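Local coordinates for protein acylneuraminate lyase (Mycoplasma synoviae, PDB 4N4P) that belongs to the dihydrodipicolinate synthetase family of TIM-barrel proteins and forms an assembly of four chains, at residues E71-A74 against G75-L79; N115-F118 against N119-H122; H239-N242 against D243-L246. All coordinates share one frame; numbering follows the deposited sequence.

Contact 1: residues E71-A74 against G75-L79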
ATOM      1  N   GLU A  71      -2.736 -23.052 -36.821  1.00 13.33           N
ATOM      2  CA  GLU A  71      -3.183 -24.257 -37.540  1.00 14.45           C
ATOM      3  C   GLU A  71      -4.564 -24.738 -37.144  1.00 13.82           C
ATOM      4  O   GLU A  71      -5.452 -24.867 -37.992  1.00 14.79           O
ATOM      5  CB  GLU A  71      -2.152 -25.390 -37.386  1.00 15.01           C
ATOM      6  CG  GLU A  71      -0.844 -25.061 -38.091  1.00 20.57           C
ATOM      7  CD  GLU A  71       0.227 -26.132 -37.917  1.00 25.49           C
ATOM      8  OE1 GLU A  71      -0.042 -27.179 -37.272  1.00 28.13           O
ATOM      9  OE2 GLU A  71       1.343 -25.908 -38.438  1.00 29.39           O
ATOM     10  N   ALA A  72      -4.757 -24.992 -35.851  1.00 12.90           N
ATOM     11  CA  ALA A  72      -6.041 -25.437 -35.328  1.00 12.77           C
ATOM     12  C   ALA A  72      -7.167 -24.445 -35.569  1.00 12.47           C
ATOM     13  O   ALA A  72      -8.300 -24.843 -35.860  1.00 13.33           O
ATOM     14  CB  ALA A  72      -5.924 -25.728 -33.823  1.00 11.91           C
ATOM     15  N   ASN A  73      -6.876 -23.167 -35.388  1.00 12.34           N
ATOM     16  CA  ASN A  73      -7.910 -22.136 -35.561  1.00 12.21           C
ATOM     17  C   ASN A  73      -8.352 -22.072 -37.029  1.00 13.11           C
ATOM     18  O   ASN A  73      -9.540 -21.941 -37.302  1.00 12.66           O
ATOM     19  CB  ASN A  73      -7.382 -20.783 -35.144  1.00 12.09           C
ATOM     20  CG  ASN A  73      -8.395 -19.688 -35.353  1.00 12.50           C
ATOM     21  OD1 ASN A  73      -9.563 -19.820 -34.966  1.00  9.71           O
ATOM     22  ND2 ASN A  73      -7.960 -18.611 -35.983  1.00  8.93           N
ATOM     23  N   ALA A  74      -7.374 -22.203 -37.941  1.00 13.13           N
ATOM     24  CA  ALA A  74      -7.614 -22.105 -39.390  1.00 14.89           C
ATOM     25  C   ALA A  74      -8.462 -20.865 -39.721  1.00 14.98           C
ATOM     26  O   ALA A  74      -9.420 -20.946 -40.486  1.00 16.53           O
ATOM     27  CB  ALA A  74      -8.303 -23.385 -39.894  1.00 14.07           C
ATOM     28  N   GLY A  75      -8.139 -19.739 -39.092  1.00 15.31           N
ATOM     29  CA  GLY A  75      -8.799 -18.459 -39.335  1.00 15.14           C
ATOM     30  C   GLY A  75     -10.241 -18.299 -38.859  1.00 15.20           C
ATOM     31  O   GLY A  75     -10.890 -17.314 -39.213  1.00 15.36           O
ATOM     32  N   ARG A  76     -10.745 -19.238 -38.053  1.00 13.37           N
ATOM     33  CA  ARG A  76     -12.154 -19.187 -37.617  1.00 12.88           C
ATOM     34  C   ARG A  76     -12.447 -18.005 -36.690  1.00 12.96           C
ATOM     35  O   ARG A  76     -13.429 -17.286 -36.880  1.00 13.35           O
ATOM     36  CB  ARG A  76     -12.586 -20.483 -36.945  1.00 12.74           C
ATOM     37  CG  ARG A  76     -12.776 -21.629 -37.937  1.00 13.42           C
ATOM     38  CD  ARG A  76     -13.083 -22.912 -37.220  1.00 11.93           C
ATOM     39  NE  ARG A  76     -11.946 -23.444 -36.463  1.00 12.47           N
ATOM     40  CZ  ARG A  76     -12.038 -24.439 -35.590  1.00 12.41           C
ATOM     41  NH1 ARG A  76     -13.230 -24.984 -35.311  1.00 14.91           N
ATOM     42  NH2 ARG A  76     -10.951 -24.877 -34.972  1.00 13.27           N
ATOM     43  N   VAL A  77     -11.592 -17.815 -35.690  1.00 10.51           N
ATOM     44  CA  VAL A  77     -11.774 -16.697 -34.761  1.00  9.91           C
ATOM     45  C   VAL A  77     -10.546 -15.798 -34.744  1.00  9.04           C
ATOM     46  O   VAL A  77      -9.517 -16.132 -35.310  1.00  9.42           O
ATOM     47  CB  VAL A  77     -12.153 -17.192 -33.330  1.00  8.59           C
ATOM     48  CG1 VAL A  77     -13.413 -18.071 -33.367  1.00  9.69           C
ATOM     49  CG2 VAL A  77     -10.955 -17.894 -32.633  1.00  9.03           C
ATOM     50  N   THR A  78     -10.661 -14.643 -34.096  1.00  8.54           N
ATOM     51  CA  THR A  78      -9.562 -13.657 -34.027  1.00  9.36           C
ATOM     52  C   THR A  78      -8.477 -14.213 -33.116  1.00  9.38           C
ATOM     53  O   THR A  78      -8.809 -14.856 -32.125  1.00  9.06           O
ATOM     54  CB  THR A  78     -10.116 -12.330 -33.480  1.00  8.61           C
ATOM     55  OG1 THR A  78     -11.196 -11.907 -34.345  1.00  8.91           O
ATOM     56  CG2 THR A  78      -9.034 -11.204 -33.409  1.00  8.87           C
ATOM     57  N   LEU A  79      -7.214 -13.981 -33.461  1.00  8.99           N
ATOM     58  CA  LEU A  79      -6.107 -14.459 -32.617  1.00  9.51           C
ATOM     59  C   LEU A  79      -5.221 -13.333 -32.168  1.00  9.09           C
ATOM     60  O   LEU A  79      -4.832 -12.495 -32.957  1.00 10.19           O
ATOM     61  CB  LEU A  79      -5.256 -15.494 -33.364  1.00 10.22           C
ATOM     62  CG  LEU A  79      -5.918 -16.824 -33.770  1.00  9.06           C
ATOM     63  CD1 LEU A  79      -4.942 -17.704 -34.527  1.00  9.94           C
ATOM     64  CD2 LEU A  79      -6.494 -17.576 -32.561  1.00 11.79           C
TER
HETATM   65  O   HOH W   1      -5.689 -19.309 -37.800  1.00 13.31           O
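Asn73 reaches across a tight turn and grips Val77 with both ends of its amide. With CG anti to the backbone N (chi1 178°), the amide lies alongside the backbone of Val77. Asn73 OD1 accepts from Val77 N at 2.9 Å, in the carbonyl plane and on a lone pair, while its ND2 donates to Val77 O at 3.0 Å. ND2 also donates to a water that accepts from Gly75 N as well, and Leu79 lays its CD1 beside Asn73 ND2 at 3.5 Å. Asparagine suits the place because one short side chain supplies both a donor and an acceptor to a backbone leaving the helix.

Arg76 is bent at chi3 (-69°), which turns the edge of its guanidinium to the carbonyls of Ala72 and Asn73. Arg76 NE meets Asn73 O at 3.0 Å within the guanidinium plane, and its NH2 reaches Ala72 O at 2.8 Å. Arg76 N binds Asn73 O too, from the opposite face of that carbonyl. NH1 continues to a salt bridge with Glu38 on helix 26-39.

Ala74 and Gly75 form the corners of a type I' turn, both with positive phi, which glycine adopts easily, and link helix to strand in a beta-alpha-beta unit of the TIM barrel.

Contact 2: residues N115-F118 against N119-H122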
ATOM      1  N   ASN A 115      12.161  -2.913 -11.418  1.00 18.63           N
ATOM      2  CA  ASN A 115      11.420  -1.686 -11.567  1.00 20.14           C
ATOM      3  C   ASN A 115      12.016  -0.916 -12.733  1.00 19.22           C
ATOM      4  O   ASN A 115      12.984  -0.196 -12.565  1.00 19.94           O
ATOM      5  CB  ASN A 115      11.514  -0.874 -10.283  1.00 21.62           C
ATOM      6  CG  ASN A 115      10.745  -1.517  -9.136  1.00 25.79           C
ATOM      7  OD1 ASN A 115      11.275  -1.684  -8.030  1.00 33.74           O
ATOM      8  ND2 ASN A 115       9.500  -1.899  -9.401  1.00 27.59           N
ATOM      9  N   PHE A 116      11.435  -1.084 -13.909  1.00 18.43           N
ATOM     10  CA  PHE A 116      11.921  -0.401 -15.093  1.00 18.10           C
ATOM     11  C   PHE A 116      11.315   0.983 -15.198  1.00 18.20           C
ATOM     12  O   PHE A 116      10.162   1.180 -14.814  1.00 18.62           O
ATOM     13  CB  PHE A 116      11.610  -1.224 -16.335  1.00 16.74           C
ATOM     14  CG  PHE A 116      12.453  -2.458 -16.459  1.00 17.46           C
ATOM     15  CD1 PHE A 116      13.780  -2.364 -16.906  1.00 13.17           C
ATOM     16  CD2 PHE A 116      11.947  -3.709 -16.116  1.00 14.98           C
ATOM     17  CE1 PHE A 116      14.585  -3.495 -17.028  1.00 14.92           C
ATOM     18  CE2 PHE A 116      12.758  -4.856 -16.233  1.00 14.22           C
ATOM     19  CZ  PHE A 116      14.070  -4.736 -16.704  1.00 12.96           C
ATOM     20  N   SER A 117      12.086   1.933 -15.713  1.00 17.81           N
ATOM     21  CA  SER A 117      11.607   3.311 -15.863  1.00 17.80           C
ATOM     22  C   SER A 117      10.611   3.434 -17.011  1.00 17.84           C
ATOM     23  O   SER A 117      10.485   2.540 -17.878  1.00 16.97           O
ATOM     24  CB  SER A 117      12.778   4.275 -16.109  1.00 17.79           C
ATOM     25  OG  SER A 117      13.380   4.029 -17.373  1.00 17.12           O
ATOM     26  N   PHE A 118       9.905   4.560 -17.035  1.00 17.95           N
ATOM     27  CA  PHE A 118       9.039   4.833 -18.176  1.00 19.00           C
ATOM     28  C   PHE A 118       9.817   4.769 -19.481  1.00 18.21           C
ATOM     29  O   PHE A 118       9.352   4.167 -20.462  1.00 17.60           O
ATOM     30  CB  PHE A 118       8.348   6.187 -18.062  1.00 19.38           C
ATOM     31  CG  PHE A 118       7.424   6.448 -19.203  1.00 22.42           C
ATOM     32  CD1 PHE A 118       7.875   7.130 -20.329  1.00 24.30           C
ATOM     33  CD2 PHE A 118       6.116   5.941 -19.185  1.00 24.92           C
ATOM     34  CE1 PHE A 118       7.024   7.341 -21.423  1.00 26.14           C
ATOM     35  CE2 PHE A 118       5.262   6.143 -20.268  1.00 25.78           C
ATOM     36  CZ  PHE A 118       5.723   6.844 -21.388  1.00 27.02           C
ATOM     37  N   ASN A 119      10.994   5.407 -19.493  1.00 18.10           N
ATOM     38  CA  ASN A 119      11.846   5.458 -20.674  1.00 17.75           C
ATOM     39  C   ASN A 119      12.281   4.067 -21.120  1.00 17.15           C
ATOM     40  O   ASN A 119      12.270   3.769 -22.313  1.00 16.70           O
ATOM     41  CB  ASN A 119      13.082   6.332 -20.431  1.00 18.10           C
ATOM     42  CG  ASN A 119      12.757   7.825 -20.388  1.00 20.42           C
ATOM     43  OD1 ASN A 119      11.695   8.264 -20.844  1.00 20.43           O
ATOM     44  ND2 ASN A 119      13.693   8.615 -19.859  1.00 21.65           N
ATOM     45  N   GLU A 120      12.638   3.204 -20.169  1.00 15.79           N
ATOM     46  CA  GLU A 120      12.989   1.824 -20.507  1.00 14.53           C
ATOM     47  C   GLU A 120      11.809   1.078 -21.106  1.00 14.30           C
ATOM     48  O   GLU A 120      11.958   0.362 -22.081  1.00 14.37           O
ATOM     49  CB  GLU A 120      13.519   1.085 -19.282  1.00 15.10           C
ATOM     50  CG  GLU A 120      14.974   1.422 -19.023  1.00 14.99           C
ATOM     51  CD  GLU A 120      15.442   1.094 -17.610  1.00 15.68           C
ATOM     52  OE1 GLU A 120      14.611   1.064 -16.672  1.00 16.03           O
ATOM     53  OE2 GLU A 120      16.663   0.890 -17.447  1.00 15.97           O
ATOM     54  N   THR A 121      10.630   1.264 -20.514  1.00 13.65           N
ATOM     55  CA  THR A 121       9.417   0.639 -20.996  1.00 14.30           C
ATOM     56  C   THR A 121       9.036   1.173 -22.398  1.00 14.05           C
ATOM     57  O   THR A 121       8.661   0.405 -23.290  1.00 13.09           O
ATOM     58  CB  THR A 121       8.288   0.850 -19.987  1.00 14.80           C
ATOM     59  OG1 THR A 121       8.650   0.204 -18.756  1.00 16.95           O
ATOM     60  CG2 THR A 121       6.976   0.255 -20.498  1.00 15.02           C
ATOM     61  N   HIS A 122       9.144   2.487 -22.582  1.00 14.27           N
ATOM     62  CA  HIS A 122       8.880   3.101 -23.892  1.00 15.26           C
ATOM     63  C   HIS A 122       9.805   2.506 -24.956  1.00 14.88           C
ATOM     64  O   HIS A 122       9.359   2.115 -26.034  1.00 13.55           O
ATOM     65  CB  HIS A 122       9.045   4.624 -23.821  1.00 15.60           C
ATOM     66  CG  HIS A 122       8.672   5.334 -25.086  1.00 17.67           C
ATOM     67  ND1 HIS A 122       7.503   6.054 -25.218  1.00 20.93           N
ATOM     68  CD2 HIS A 122       9.308   5.422 -26.275  1.00 17.26           C
ATOM     69  CE1 HIS A 122       7.444   6.563 -26.436  1.00 19.85           C
ATOM     70  NE2 HIS A 122       8.521   6.185 -27.100  1.00 20.89           N
TER
HETATM   71  O   HOH W   2      15.338   0.538 -14.026  1.00 25.91           O
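Ser117 and Glu120 clasp each other at the start of helix 118-131, with Ser117 at the N-cap, which suits serine because its short OG can accept from Glu120 N. Asn119, in the first turn, points its CB away from residues 115-118, though that CB lies 3.8 Å from Ser117 OG, and it packs on Trp276 of the second subunit. A polar residue suits this largely exposed place.

Glu120 carries the contact. Its backbone N donates to Ser117 OG at 3.0 Å, and Ser117 N donates in return to Glu120 OE1 at 2.8 Å, almost straight (171°), on the anti lone pair. Because CG lies beside the backbone N (chi1 -80°) and the chain beyond is extended, the carboxylate reaches back to the N-cap residue. Glu120 OE1 also accepts from a water that bridges to Asn115 O, and it sits at the edge of the Phe116 ring, 3.5 Å from CD1, the ring and carboxylate planes 71° apart. OE2 accepts from Trp276 N of the second subunit, whose Phe275 meets the Phe116 ring.

Thr121 places both N and OG1 on Ser117 O, from opposite faces of that carbonyl; OG1 is 3.1 Å away. Threonine thus adds a side-chain donor to the usual helical bond.

His122 continues the helix through its N, bonded to Phe118 O at 2.7 Å, while its CB comes within 4.1 Å of Phe118 CE1. The Phe118 ring itself packs on helix 151-158, with a cation-pi contact to Lys156.

Reciprocal bonds between Ser117 and Glu120 define a capping box. Two backbone N-H groups at the helix start receive side-chain acceptors, and the positive end of the helix dipole would probably help stabilise a negative charge on Glu120, whose other oxygen ties the cap to the subunit interface.

Contact 3: residues H239-N242 against D243-L246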
ATOM      1  N   HIS A 239     -23.659 -11.094 -10.484  1.00  6.21           N
ATOM      2  CA  HIS A 239     -23.500 -11.721  -9.149  1.00  7.55           C
ATOM      3  C   HIS A 239     -23.207 -13.201  -9.302  1.00  7.76           C
ATOM      4  O   HIS A 239     -22.304 -13.726  -8.654  1.00  7.59           O
ATOM      5  CB  HIS A 239     -24.741 -11.478  -8.276  1.00  8.22           C
ATOM      6  CG  HIS A 239     -24.989 -10.020  -8.004  1.00  8.43           C
ATOM      7  ND1 HIS A 239     -23.967  -9.122  -7.791  1.00 10.08           N
ATOM      8  CD2 HIS A 239     -26.142  -9.309  -7.914  1.00 10.23           C
ATOM      9  CE1 HIS A 239     -24.473  -7.916  -7.585  1.00  8.56           C
ATOM     10  NE2 HIS A 239     -25.792  -8.002  -7.641  1.00 11.45           N
ATOM     11  N   THR A 240     -23.925 -13.855 -10.221  1.00  8.13           N
ATOM     12  CA  THR A 240     -23.677 -15.264 -10.504  1.00  9.06           C
ATOM     13  C   THR A 240     -22.273 -15.492 -11.054  1.00  7.73           C
ATOM     14  O   THR A 240     -21.557 -16.362 -10.575  1.00  7.90           O
ATOM     15  CB  THR A 240     -24.724 -15.839 -11.462  1.00  9.39           C
ATOM     16  OG1 THR A 240     -25.999 -15.719 -10.822  1.00  9.32           O
ATOM     17  CG2 THR A 240     -24.445 -17.339 -11.739  1.00 11.54           C
ATOM     18  N   TYR A 241     -21.891 -14.706 -12.059  1.00  7.40           N
ATOM     19  CA  TYR A 241     -20.560 -14.830 -12.656  1.00  6.42           C
ATOM     20  C   TYR A 241     -19.458 -14.633 -11.620  1.00  6.20           C
ATOM     21  O   TYR A 241     -18.458 -15.346 -11.587  1.00  6.21           O
ATOM     22  CB  TYR A 241     -20.389 -13.839 -13.829  1.00  6.10           C
ATOM     23  CG  TYR A 241     -19.295 -14.289 -14.762  1.00  6.32           C
ATOM     24  CD1 TYR A 241     -19.548 -15.259 -15.745  1.00  6.52           C
ATOM     25  CD2 TYR A 241     -17.984 -13.819 -14.597  1.00  8.06           C
ATOM     26  CE1 TYR A 241     -18.533 -15.721 -16.567  1.00  8.13           C
ATOM     27  CE2 TYR A 241     -16.947 -14.277 -15.418  1.00  8.16           C
ATOM     28  CZ  TYR A 241     -17.244 -15.229 -16.407  1.00  7.31           C
ATOM     29  OH  TYR A 241     -16.258 -15.691 -17.226  1.00  9.01           O
ATOM     30  N   ASN A 242     -19.625 -13.654 -10.759  1.00  5.28           N
ATOM     31  CA  ASN A 242     -18.546 -13.386  -9.799  1.00  5.80           C
ATOM     32  C   ASN A 242     -18.525 -14.421  -8.694  1.00  5.75           C
ATOM     33  O   ASN A 242     -17.472 -14.724  -8.173  1.00  5.63           O
ATOM     34  CB  ASN A 242     -18.658 -11.963  -9.261  1.00  4.78           C
ATOM     35  CG  ASN A 242     -18.240 -10.921 -10.332  1.00  7.24           C
ATOM     36  OD1 ASN A 242     -17.915 -11.297 -11.462  1.00  7.71           O
ATOM     37  ND2 ASN A 242     -18.230  -9.640  -9.970  1.00  6.10           N
ATOM     38  N   ASP A 243     -19.690 -15.002  -8.399  1.00  6.63           N
ATOM     39  CA  ASP A 243     -19.742 -16.174  -7.509  1.00  7.35           C
ATOM     40  C   ASP A 243     -18.883 -17.265  -8.139  1.00  6.78           C
ATOM     41  O   ASP A 243     -18.061 -17.902  -7.465  1.00  7.28           O
ATOM     42  CB  ASP A 243     -21.177 -16.700  -7.347  1.00  8.07           C
ATOM     43  CG  ASP A 243     -22.023 -15.870  -6.403  1.00 10.12           C
ATOM     44  OD1 ASP A 243     -21.516 -14.971  -5.707  1.00 10.75           O
ATOM     45  OD2 ASP A 243     -23.222 -16.146  -6.363  1.00  9.69           O
ATOM     46  N   TYR A 244     -19.085 -17.462  -9.435  1.00  7.03           N
ATOM     47  CA  TYR A 244     -18.349 -18.470 -10.213  1.00  7.15           C
ATOM     48  C   TYR A 244     -16.854 -18.223 -10.162  1.00  7.74           C
ATOM     49  O   TYR A 244     -16.083 -19.140  -9.898  1.00  6.26           O
ATOM     50  CB  TYR A 244     -18.849 -18.503 -11.663  1.00  7.65           C
ATOM     51  CG  TYR A 244     -17.813 -18.864 -12.713  1.00  7.75           C
ATOM     52  CD1 TYR A 244     -17.294 -20.171 -12.811  1.00  7.83           C
ATOM     53  CD2 TYR A 244     -17.362 -17.887 -13.640  1.00  5.48           C
ATOM     54  CE1 TYR A 244     -16.329 -20.498 -13.799  1.00  6.95           C
ATOM     55  CE2 TYR A 244     -16.435 -18.202 -14.636  1.00  5.72           C
ATOM     56  CZ  TYR A 244     -15.909 -19.501 -14.705  1.00  6.16           C
ATOM     57  OH  TYR A 244     -14.981 -19.812 -15.677  1.00  7.61           O
ATOM     58  N   VAL A 245     -16.440 -16.982 -10.414  1.00  7.54           N
ATOM     59  CA  VAL A 245     -15.006 -16.685 -10.409  1.00  7.50           C
ATOM     60  C   VAL A 245     -14.380 -17.008  -9.054  1.00  8.07           C
ATOM     61  O   VAL A 245     -13.359 -17.689  -8.996  1.00  7.18           O
ATOM     62  CB  VAL A 245     -14.704 -15.230 -10.812  1.00  7.49           C
ATOM     63  CG1 VAL A 245     -13.185 -14.993 -10.805  1.00  8.14           C
ATOM     64  CG2 VAL A 245     -15.293 -14.925 -12.236  1.00  7.83           C
ATOM     65  N   LEU A 246     -14.995 -16.539  -7.965  1.00  8.65           N
ATOM     66  CA  LEU A 246     -14.474 -16.805  -6.627  1.00  9.55           C
ATOM     67  C   LEU A 246     -14.452 -18.323  -6.298  1.00  9.67           C
ATOM     68  O   LEU A 246     -13.480 -18.837  -5.691  1.00  9.65           O
ATOM     69  CB  LEU A 246     -15.291 -16.031  -5.580  1.00  9.99           C
ATOM     70  CG  LEU A 246     -15.043 -14.518  -5.677  1.00 12.00           C
ATOM     71  CD1 LEU A 246     -15.828 -13.736  -4.624  1.00 11.92           C
ATOM     72  CD2 LEU A 246     -13.551 -14.216  -5.582  1.00 15.10           C
TER
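Tyr241 and Tyr244 form a T-shaped, edge-to-face pair one turn apart on helix 231-248, which follows the strands of the TIM barrel in the chain. The ring centroids are 5.0 Å apart and the planes lie at 69°. Tyr244 presents its CD2-CE2 edge to one face of Tyr241, with CE2 3.6 Å from CZ of Tyr241. The side chains run side by side and point the same way. Tyr241 has CG anti to the backbone N (chi1 -158°), whereas the chi1 of Tyr244, 148°, departs well from a staggered value; that twist accompanies the edge-on approach. Val245 brings CG2, one arm of its branched side chain, to within 3.6 Å of Tyr241 CE2, meeting the ring obliquely.

Behind the rings, the regular i to i+4 bonds of the helix set the spacing. Val245 N binds Tyr241 O at 2.9 Å, and Tyr244 N binds Thr240 O. Tyrosine suits both positions, since each ring packs against helix 212-227 while its hydroxyl finds a polar partner: both end at Thr211, Tyr241 OH at its OG1 and Tyr244 OH at its backbone O.

Another side of the helix faces the third subunit. Asp243 forms a salt bridge there with Arg178, and His239 and Asn242 both bond to Glu177 of that subunit; Asn242 ND2 also donates to Glu194 O of its own chain. Polar side chains suit an interface with a salt bridge and hydrogen bonds.

Centred over the Tyr241 ring, CD2 of Tyr244 stands 3.7 Å above its plane.

In the fold
From the N terminus, the three contacts follow in series, none nesting in or crossing another, and each is local to one continuous stretch. Contact 1 closes the turn from helix 59-73 into strand 78-82, joining an outer helix to a strand of the barrel. Contact 2 closes the start of helix 118-131, after the loop leaving strand 105-108, and faces the second subunit. Contact 3 closes no loop; it lies inside helix 231-248, beyond the last barrel strand, 206-209, and faces the third subunit. Contacts 1 and 3 have centres about 29 Å apart, and contact 2 lies still farther from each. Together they mark a barrel turn and two subunit interfaces.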